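Local coordinates for protein glutamine amido transferase (Methylobacillus flagellatus, PDB 3M3P) that belongs to the class I glutamine amidotransferase family and has a mixed beta-sheet flanked by helices, at residues D168-A181 and I222-W236. Numbering follows the deposited sequence. Where two conformers were deposited one is given.
Sequences DLHIGFQCHIEMQA and IATLNRWAEHVYARW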
loop_
_atom_site.group_PDB
_atom_site.type_symbol
_atom_site.label_atom_id
_atom_site.label_comp_id
_atom_site.label_asym_id
_atom_site.label_seq_id
_atom_site.Cartn_x
_atom_site.Cartn_y
_atom_site.Cartn_z
ATOM N N ASP A 168 11.309 -11.421 -3.476
ATOM C CA ASP A 168 12.077 -10.387 -4.189
ATOM C C ASP A 168 11.212 -9.629 -5.172
ATOM O O ASP A 168 11.722 -9.008 -6.115
ATOM C CB ASP A 168 13.200 -11.055 -5.018
ATOM C CG ASP A 168 14.342 -10.129 -5.322
ATOM O OD1 ASP A 168 14.584 -9.220 -4.508
ATOM O OD2 ASP A 168 15.027 -10.364 -6.359
ATOM N N LEU A 169 9.893 -9.709 -5.014
ATOM C CA LEU A 169 9.008 -9.196 -6.081
ATOM C C LEU A 169 7.838 -8.358 -5.560
ATOM O O LEU A 169 7.449 -7.394 -6.195
ATOM C CB LEU A 169 8.453 -10.383 -6.873
ATOM C CG LEU A 169 8.232 -10.445 -8.319
ATOM C CD1 LEU A 169 9.275 -9.676 -9.174
ATOM C CD2 LEU A 169 8.144 -11.940 -8.789
ATOM N N HIS A 170 7.241 -8.805 -4.471
ATOM C CA HIS A 170 6.001 -8.283 -3.938
ATOM C C HIS A 170 6.299 -7.523 -2.666
ATOM O O HIS A 170 7.144 -7.980 -1.876
ATOM C CB HIS A 170 5.038 -9.410 -3.643
ATOM C CG HIS A 170 4.969 -10.435 -4.726
ATOM N ND1 HIS A 170 4.457 -10.153 -5.978
ATOM C CD2 HIS A 170 5.498 -11.684 -4.787
ATOM C CE1 HIS A 170 4.611 -11.228 -6.734
ATOM N NE2 HIS A 170 5.241 -12.170 -6.035
ATOM N N ILE A 171 5.624 -6.420 -2.437
ATOM C CA ILE A 171 5.826 -5.666 -1.221
ATOM C C ILE A 171 4.484 -5.208 -0.673
ATOM O O ILE A 171 3.639 -4.685 -1.429
ATOM C CB ILE A 171 6.885 -4.510 -1.417
ATOM C CG1 ILE A 171 7.216 -3.886 -0.059
ATOM C CG2 ILE A 171 6.436 -3.442 -2.443
ATOM C CD1 ILE A 171 8.474 -2.960 -0.071
ATOM N N GLY A 172 4.261 -5.360 0.625
ATOM C CA GLY A 172 3.064 -4.897 1.291
ATOM C C GLY A 172 3.403 -3.942 2.390
ATOM O O GLY A 172 4.375 -4.186 3.132
ATOM N N PHE A 173 2.600 -2.878 2.497
ATOM C CA PHE A 173 2.750 -1.846 3.529
ATOM C C PHE A 173 1.463 -1.690 4.302
ATOM O O PHE A 173 0.370 -1.712 3.714
ATOM C CB PHE A 173 3.050 -0.499 2.876
ATOM C CG PHE A 173 4.461 -0.355 2.339
ATOM C CD1 PHE A 173 5.482 0.074 3.123
ATOM C CD2 PHE A 173 4.731 -0.655 0.990
ATOM C CE1 PHE A 173 6.767 0.213 2.608
ATOM C CE2 PHE A 173 6.025 -0.488 0.457
ATOM C CZ PHE A 173 7.027 -0.111 1.296
ATOM N N GLN A 174 1.610 -1.424 5.608
ATOM C CA GLN A 174 0.489 -0.982 6.435
ATOM C C GLN A 174 0.243 0.484 6.301
ATOM O O GLN A 174 -0.889 0.954 6.423
ATOM C CB GLN A 174 0.698 -1.409 7.889
ATOM C CG GLN A 174 -0.515 -1.154 8.781
ATOM C CD GLN A 174 -1.721 -1.901 8.304
ATOM O OE1 GLN A 174 -1.864 -3.137 8.483
ATOM N NE2 GLN A 174 -2.679 -1.150 7.702
ATOM N N CYS A 175 1.304 1.248 6.147
ATOM C CA CYS A 175 1.277 2.673 5.980
ATOM C C CYS A 175 0.936 3.035 4.524
ATOM O O CYS A 175 0.832 2.154 3.660
ATOM C CB CYS A 175 2.645 3.244 6.353
ATOM S SG CYS A 175 4.028 2.605 5.409
ATOM N N HIS A 176 0.751 4.337 4.264
ATOM C CA HIS A 176 0.433 4.878 2.974
ATOM C C HIS A 176 1.676 5.558 2.428
ATOM O O HIS A 176 1.951 6.722 2.765
ATOM C CB HIS A 176 -0.675 5.924 3.086
ATOM C CG HIS A 176 -2.025 5.375 3.416
ATOM N ND1 HIS A 176 -2.888 4.945 2.424
ATOM C CD2 HIS A 176 -2.683 5.256 4.593
ATOM C CE1 HIS A 176 -4.025 4.548 2.991
ATOM N NE2 HIS A 176 -3.914 4.701 4.305
ATOM N N ILE A 177 2.382 4.872 1.551
ATOM C CA ILE A 177 3.539 5.500 0.917
ATOM C C ILE A 177 3.148 6.314 -0.313
ATOM O O ILE A 177 3.996 7.022 -0.888
ATOM C CB ILE A 177 4.661 4.515 0.526
ATOM C CG1 ILE A 177 4.267 3.501 -0.520
ATOM C CG2 ILE A 177 5.222 3.806 1.842
ATOM C CD1 ILE A 177 5.498 2.761 -1.125
ATOM N N GLU A 178 1.846 6.288 -0.655
ATOM C CA GLU A 178 1.321 7.011 -1.845
ATOM C C GLU A 178 0.862 8.456 -1.592
ATOM O O GLU A 178 0.452 9.163 -2.522
ATOM C CB GLU A 178 0.168 6.257 -2.469
ATOM C CG GLU A 178 -1.146 6.378 -1.813
ATOM C CD GLU A 178 -1.336 5.578 -0.576
ATOM O OE1 GLU A 178 -0.408 4.967 0.046
ATOM O OE2 GLU A 178 -2.556 5.517 -0.187
HETATM N N MSE A 179 1.000 8.944 -0.388
HETATM C CA MSE A 179 0.375 10.200 -0.052
HETATM C C MSE A 179 0.950 11.393 -0.766
HETATM O O MSE A 179 2.153 11.539 -0.981
HETATM C CB MSE A 179 0.449 10.514 1.460
HETATM C CG MSE A 179 -0.184 9.442 2.381
HETATM SE SE MSE A 179 -2.009 8.918 1.838
HETATM C CE MSE A 179 -2.992 10.547 2.238
ATOM N N GLN A 180 0.017 12.287 -1.096
ATOM C CA GLN A 180 0.315 13.664 -1.517
ATOM C C GLN A 180 -0.387 14.593 -0.540
ATOM O O GLN A 180 -1.369 14.186 0.111
ATOM C CB GLN A 180 -0.161 13.874 -2.986
ATOM C CG GLN A 180 0.545 12.935 -3.943
ATOM C CD GLN A 180 0.316 13.137 -5.420
ATOM O OE1 GLN A 180 -0.768 13.491 -5.800
ATOM N NE2 GLN A 180 1.375 12.934 -6.239
ATOM N N ALA A 181 0.066 15.850 -0.413
ATOM C CA ALA A 181 -0.423 16.733 0.634
ATOM C C ALA A 181 -1.915 16.972 0.562
ATOM O O ALA A 181 -2.618 16.955 1.579
ATOM C CB ALA A 181 0.324 18.102 0.613
ATOM N N ILE A 222 5.648 15.686 3.414
ATOM C CA ILE A 222 5.241 14.959 2.210
ATOM C C ILE A 222 6.354 14.818 1.225
ATOM O O ILE A 222 6.479 13.774 0.607
ATOM C CB ILE A 222 3.960 15.560 1.574
ATOM C CG1 ILE A 222 2.713 15.213 2.440
ATOM C CG2 ILE A 222 3.795 15.154 0.101
ATOM C CD1 ILE A 222 2.225 13.782 2.315
ATOM N N ALA A 223 7.158 15.863 1.023
ATOM C CA ALA A 223 8.268 15.756 0.113
ATOM C C ALA A 223 9.254 14.683 0.603
ATOM O O ALA A 223 9.775 13.904 -0.215
ATOM C CB ALA A 223 8.925 17.111 -0.090
ATOM N N THR A 224 9.502 14.648 1.903
ATOM C CA THR A 224 10.364 13.631 2.480
ATOM C C THR A 224 9.834 12.218 2.206
ATOM O O THR A 224 10.543 11.314 1.723
ATOM C CB THR A 224 10.491 13.890 3.962
ATOM O OG1 THR A 224 11.144 15.182 4.159
ATOM C CG2 THR A 224 11.338 12.818 4.633
ATOM N N LEU A 225 8.551 12.019 2.433
ATOM C CA LEU A 225 7.922 10.752 2.143
ATOM C C LEU A 225 8.001 10.412 0.663
ATOM O O LEU A 225 8.343 9.291 0.285
ATOM C CB LEU A 225 6.454 10.777 2.595
ATOM C CG LEU A 225 5.609 9.573 2.220
ATOM C CD1 LEU A 225 6.200 8.269 2.810
ATOM C CD2 LEU A 225 4.171 9.776 2.706
ATOM N N ASN A 226 7.718 11.379 -0.187
ATOM C CA ASN A 226 7.724 11.169 -1.659
ATOM C C ASN A 226 9.061 10.610 -2.092
ATOM O O ASN A 226 9.123 9.713 -2.945
ATOM C CB ASN A 226 7.409 12.437 -2.460
ATOM C CG ASN A 226 5.941 12.892 -2.385
ATOM O OD1 ASN A 226 4.952 12.141 -2.033
ATOM N ND2 ASN A 226 5.769 14.109 -2.754
ATOM N N ARG A 227 10.130 11.107 -1.530
ATOM C CA ARG A 227 11.488 10.687 -2.009
ATOM C C ARG A 227 11.752 9.234 -1.731
ATOM O O ARG A 227 12.263 8.556 -2.640
ATOM C CB ARG A 227 12.554 11.590 -1.451
ATOM C CG ARG A 227 12.456 13.047 -2.023
ATOM C CD ARG A 227 12.432 13.194 -3.659
ATOM N NE ARG A 227 11.132 13.122 -4.396
ATOM C CZ ARG A 227 10.197 14.085 -4.424
ATOM N NH1 ARG A 227 9.100 13.912 -5.184
ATOM N NH2 ARG A 227 10.339 15.206 -3.703
ATOM N N TRP A 228 11.483 8.706 -0.542
ATOM C CA TRP A 228 11.738 7.285 -0.311
ATOM C C TRP A 228 10.619 6.406 -0.881
ATOM O O TRP A 228 10.902 5.293 -1.292
ATOM C CB TRP A 228 12.101 6.962 1.170
ATOM C CG TRP A 228 11.003 7.062 2.192
ATOM C CD1 TRP A 228 10.667 8.135 2.947
ATOM C CD2 TRP A 228 10.098 6.016 2.582
ATOM N NE1 TRP A 228 9.640 7.835 3.785
ATOM C CE2 TRP A 228 9.251 6.542 3.586
ATOM C CE3 TRP A 228 9.913 4.677 2.190
ATOM C CZ2 TRP A 228 8.244 5.782 4.189
ATOM C CZ3 TRP A 228 8.898 3.925 2.794
ATOM C CH2 TRP A 228 8.074 4.482 3.768
ATOM N N ALA A 229 9.409 6.895 -1.004
ATOM C CA ALA A 229 8.397 6.175 -1.745
ATOM C C ALA A 229 8.840 5.949 -3.154
ATOM O O ALA A 229 8.623 4.870 -3.702
ATOM C CB ALA A 229 7.026 6.947 -1.708
ATOM N N GLU A 230 9.446 6.959 -3.771
ATOM C CA GLU A 230 9.934 6.811 -5.132
ATOM C C GLU A 230 11.037 5.751 -5.194
ATOM O O GLU A 230 11.159 5.039 -6.209
ATOM C CB GLU A 230 10.443 8.147 -5.673
ATOM C CG GLU A 230 9.282 9.069 -6.052
ATOM C CD GLU A 230 9.690 10.520 -6.227
ATOM O OE1 GLU A 230 10.887 10.859 -6.033
ATOM O OE2 GLU A 230 8.776 11.344 -6.525
ATOM N N HIS A 231 11.889 5.635 -4.148
ATOM C CA HIS A 231 12.868 4.563 -4.111
ATOM C C HIS A 231 12.152 3.181 -4.129
ATOM O O HIS A 231 12.527 2.285 -4.871
ATOM C CB HIS A 231 13.707 4.679 -2.822
ATOM C CG HIS A 231 14.793 3.670 -2.724
ATOM N ND1 HIS A 231 14.607 2.369 -2.282
ATOM C CD2 HIS A 231 16.109 3.783 -3.034
ATOM C CE1 HIS A 231 15.760 1.727 -2.372
ATOM N NE2 HIS A 231 16.687 2.573 -2.787
ATOM N N VAL A 232 11.127 3.022 -3.299
ATOM C CA VAL A 232 10.357 1.771 -3.275
ATOM C C VAL A 232 9.769 1.503 -4.656
ATOM O O VAL A 232 9.861 0.410 -5.157
ATOM C CB VAL A 232 9.225 1.839 -2.232
ATOM C CG1 VAL A 232 8.332 0.619 -2.305
ATOM C CG2 VAL A 232 9.812 2.017 -0.802
ATOM N N TYR A 233 9.110 2.496 -5.251
ATOM C CA TYR A 233 8.407 2.287 -6.520
ATOM C C TYR A 233 9.390 1.960 -7.624
ATOM O O TYR A 233 9.147 1.083 -8.457
ATOM C CB TYR A 233 7.555 3.494 -6.867
ATOM C CG TYR A 233 6.377 3.759 -5.954
ATOM C CD1 TYR A 233 5.678 2.725 -5.337
ATOM C CD2 TYR A 233 5.919 5.040 -5.781
ATOM C CE1 TYR A 233 4.547 3.007 -4.564
ATOM C CE2 TYR A 233 4.795 5.324 -4.990
ATOM C CZ TYR A 233 4.110 4.296 -4.442
ATOM O OH TYR A 233 2.964 4.528 -3.662
ATOM N N ALA A 234 10.532 2.637 -7.636
ATOM C CA ALA A 234 11.577 2.337 -8.611
ATOM C C ALA A 234 12.077 0.914 -8.487
ATOM O O ALA A 234 12.317 0.245 -9.497
ATOM C CB ALA A 234 12.734 3.365 -8.484
ATOM N N ARG A 235 12.246 0.416 -7.278
ATOM C CA ARG A 235 12.641 -0.988 -7.110
ATOM C C ARG A 235 11.525 -1.896 -7.581
ATOM O O ARG A 235 11.759 -2.873 -8.284
ATOM C CB ARG A 235 12.984 -1.271 -5.666
ATOM C CG ARG A 235 13.377 -2.696 -5.347
ATOM C CD ARG A 235 14.521 -3.231 -6.218
ATOM N NE ARG A 235 14.741 -4.637 -5.867
ATOM C CZ ARG A 235 14.025 -5.613 -6.391
ATOM N NH1 ARG A 235 13.112 -5.326 -7.310
ATOM N NH2 ARG A 235 14.211 -6.842 -6.013
ATOM N N TRP A 236 10.295 -1.605 -7.184
ATOM C CA TRP A 236 9.180 -2.474 -7.510
ATOM C C TRP A 236 8.946 -2.652 -9.013
ATOM O O TRP A 236 8.717 -3.763 -9.491
ATOM C CB TRP A 236 7.905 -1.930 -6.839
ATOM C CG TRP A 236 6.758 -2.866 -7.059
ATOM C CD1 TRP A 236 6.553 -4.029 -6.395
ATOM C CD2 TRP A 236 5.694 -2.737 -7.981
ATOM N NE1 TRP A 236 5.417 -4.659 -6.861
ATOM C CE2 TRP A 236 4.866 -3.872 -7.835
ATOM C CE3 TRP A 236 5.374 -1.782 -8.945
ATOM C CZ2 TRP A 236 3.739 -4.082 -8.639
ATOM C CZ3 TRP A 236 4.227 -1.975 -9.699
ATOM C CH2 TRP A 236 3.447 -3.097 -9.552
HETATM O O HOH W 1 11.389 -7.284 -8.376
HETATM O O HOH W 2 8.897 -6.187 -8.195
#
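Ile177 fills the tight centre of this contact, wedged among Trp228, Ala229, Val232 and Tyr233 on one side of helix 222-236. Its two branches diverge: CG2 reaches the indole of Trp228, 3.5 Å from CH2, while CD1 ends 3.7 Å from Val232 CG1 and also meets the Tyr233 ring at CE1. The split follows from chi1 of 64°, which sets CG1 between the backbone N and the carbonyl carbon and leaves CG2 on the Trp228 side. CG2 also lies over one face of the Phe173 ring, offset toward its rim, and the edge of that ring receives Val232 CG1 at 3.8 Å from CE2. The Tyr233 hydroxyl passes beside Glu178 CB and is hydrogen-bonded to His88. Strand 170-173 runs nearly antiparallel to the helix, at 152° and 10.0 Å between axes, and pairs with strand 85-88; the helix therefore packs on the central mixed sheet of the class I glutamine amidotransferase fold. Past the strand, the chain stays on the helix, and Met179 CB rests 3.8 Å from Ile222 CD1. Beside it, His176 ND1 donates to Glu178 OE2 on the syn side, a His-carboxylate hydrogen bond within the loop. At the other end the packing gives way to polar, hydrated contacts. In the conformer given, exposed Asp168 forms a salt bridge from OD1 to Arg235 NH2 (2.8 Å), the planes 83° apart; NH2 adds a weak bond to Asp168 O, and NE pairs with Glu126. One water links Asp168 O to Arg235 NH1, and a second donates to both Leu169 O (2.7 Å) and Trp236 O (2.8 Å).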